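KmHsv2 (Kluyveromyces marxianus, PDB 3VU4) is a seven-bladed beta-propeller of the PROPPIN family that probably binds phosphoinositides on membranes, like the related Atg18. Local coordinates at residues 105-108 and 113-116. Numbering follows the deposited sequence.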
ATOM      1  N   ASP A 105     -12.932  -3.093   0.406  1.00 45.84           N
ATOM      2  CA  ASP A 105     -11.948  -2.038   0.193  1.00 44.79           C
ATOM      3  C   ASP A 105     -12.591  -0.668   0.400  1.00 44.09           C
ATOM      4  O   ASP A 105     -13.792  -0.499   0.189  1.00 42.88           O
ATOM      5  CB  ASP A 105     -11.377  -2.142  -1.219  1.00 46.34           C
ATOM      6  CG  ASP A 105     -10.672  -3.463  -1.463  1.00 48.85           C
ATOM      7  OD1 ASP A 105      -9.609  -3.694  -0.833  1.00 48.68           O
ATOM      8  OD2 ASP A 105     -11.185  -4.266  -2.279  1.00 47.40           O
ATOM      9  N   LEU A 106     -11.784   0.305   0.813  1.00 43.17           N
ATOM     10  CA  LEU A 106     -12.262   1.660   1.059  1.00 41.60           C
ATOM     11  C   LEU A 106     -11.148   2.678   0.814  1.00 42.78           C
ATOM     12  O   LEU A 106     -10.106   2.634   1.473  1.00 42.08           O
ATOM     13  CB  LEU A 106     -12.761   1.782   2.497  1.00 40.59           C
ATOM     14  CG  LEU A 106     -13.322   3.146   2.899  1.00 41.05           C
ATOM     15  CD1 LEU A 106     -14.461   3.507   1.965  1.00 40.64           C
ATOM     16  CD2 LEU A 106     -13.801   3.117   4.340  1.00 38.11           C
ATOM     17  N   PHE A 107     -11.379   3.593  -0.128  1.00 43.54           N
ATOM     18  CA  PHE A 107     -10.397   4.624  -0.476  1.00 43.32           C
ATOM     19  C   PHE A 107     -10.999   6.028  -0.429  1.00 44.83           C
ATOM     20  O   PHE A 107     -12.185   6.218  -0.691  1.00 44.92           O
ATOM     21  CB  PHE A 107      -9.851   4.355  -1.875  1.00 42.33           C
ATOM     22  CG  PHE A 107      -9.183   3.024  -2.018  1.00 42.14           C
ATOM     23  CD1 PHE A 107      -7.898   2.819  -1.532  1.00 41.97           C
ATOM     24  CD2 PHE A 107      -9.831   1.973  -2.652  1.00 43.92           C
ATOM     25  CE1 PHE A 107      -7.263   1.581  -1.678  1.00 41.18           C
ATOM     26  CE2 PHE A 107      -9.203   0.728  -2.804  1.00 44.44           C
ATOM     27  CZ  PHE A 107      -7.916   0.537  -2.315  1.00 41.97           C
ATOM     28  N   LEU A 108     -10.168   7.014  -0.113  1.00 47.70           N
ATOM     29  CA  LEU A 108     -10.619   8.398  -0.014  1.00 49.91           C
ATOM     30  C   LEU A 108      -9.714   9.395  -0.742  1.00 52.44           C
ATOM     31  O   LEU A 108      -8.491   9.253  -0.756  1.00 52.28           O
ATOM     32  CB  LEU A 108     -10.695   8.813   1.459  1.00 49.18           C
ATOM     33  CG  LEU A 108     -11.549   7.982   2.416  1.00 49.13           C
ATOM     34  CD1 LEU A 108     -11.182   8.327   3.850  1.00 47.89           C
ATOM     35  CD2 LEU A 108     -13.017   8.245   2.154  1.00 49.07           C
ATOM     36  N   ILE A 113     -14.944   8.793  -2.896  1.00 54.26           N
ATOM     37  CA  ILE A 113     -14.965   7.824  -1.815  1.00 50.09           C
ATOM     38  C   ILE A 113     -15.181   6.500  -2.538  1.00 48.99           C
ATOM     39  O   ILE A 113     -16.297   6.197  -2.954  1.00 49.09           O
ATOM     40  CB  ILE A 113     -16.136   8.037  -0.841  1.00 47.56           C
ATOM     41  CG1 ILE A 113     -16.031   9.407  -0.174  1.00 46.93           C
ATOM     42  CG2 ILE A 113     -16.112   6.954   0.228  1.00 44.78           C
ATOM     43  CD1 ILE A 113     -17.119   9.672   0.859  1.00 44.09           C
ATOM     44  N   VAL A 114     -14.116   5.725  -2.718  1.00 46.30           N
ATOM     45  CA  VAL A 114     -14.230   4.443  -3.404  1.00 45.23           C
ATOM     46  C   VAL A 114     -14.568   3.372  -2.368  1.00 45.03           C
ATOM     47  O   VAL A 114     -13.906   3.284  -1.331  1.00 45.92           O
ATOM     48  CB  VAL A 114     -12.906   4.089  -4.140  1.00 44.68           C
ATOM     49  CG1 VAL A 114     -13.068   2.805  -4.924  1.00 40.94           C
ATOM     50  CG2 VAL A 114     -12.505   5.232  -5.070  1.00 42.45           C
ATOM     51  N   VAL A 115     -15.599   2.574  -2.649  1.00 43.43           N
ATOM     52  CA  VAL A 115     -16.057   1.520  -1.731  1.00 43.98           C
ATOM     53  C   VAL A 115     -16.399   0.206  -2.452  1.00 44.41           C
ATOM     54  O   VAL A 115     -17.215   0.201  -3.376  1.00 46.14           O
ATOM     55  CB  VAL A 115     -17.340   1.968  -0.964  1.00 42.85           C
ATOM     56  CG1 VAL A 115     -17.761   0.892   0.027  1.00 40.33           C
ATOM     57  CG2 VAL A 115     -17.101   3.292  -0.257  1.00 42.85           C
ATOM     58  N   SER A 116     -15.797  -0.903  -2.035  1.00 42.39           N
ATOM     59  CA  SER A 116     -16.104  -2.178  -2.669  1.00 43.15           C
ATOM     60  C   SER A 116     -16.755  -3.106  -1.664  1.00 44.46           C
ATOM     61  O   SER A 116     -16.484  -3.045  -0.466  1.00 44.85           O
ATOM     62  CB  SER A 116     -14.847  -2.842  -3.250  1.00 43.83           C
ATOM     63  OG  SER A 116     -14.025  -3.399  -2.240  1.00 46.98           O
TER
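Asp105 to Leu108 and Ile113 to Ser116 run antiparallel, their axes 4.6 Å apart at closest approach. Phe107 and Val114 form the hydrogen-bonded pair: Phe107 N reaches Val114 O at 2.8 Å and nearly straight (170°), whereas the return bond from Val114 N to Phe107 O is more bent (141°). Ser116 N adds a bond to Asp105 O.

The same pair is also joined through the side chain: Ser116 OG takes the Asp105 N-H at 2.9 Å and donates to Asp105 OD2 at 3.0 Å, meeting the carboxylate on its anti side. OG sits between its own backbone N and carbonyl carbon (chi1 75°), which turns it toward Asp105 on the opposing strand. With an alanine in place of Ser116, Asp105 N and OD2 would probably lose their shared partner, leaving the carboxylate freer to turn.

Val114 CB lies at the edge of the Phe107 ring, 4.0 Å from CD2. On the other face, Leu106 CD1 touches Val115 CG2 at 3.5 Å, and Leu108 CD2 packs alongside Ile113 CG2.

These are the first two strands of a four-stranded propeller blade. Phe107 and Val114 face Phe145 of strand 142-146 in the next blade, while Leu106 and Ile113 meet Val83 and Ile85 of the preceding one, so the hairpin is packed between both neighbours.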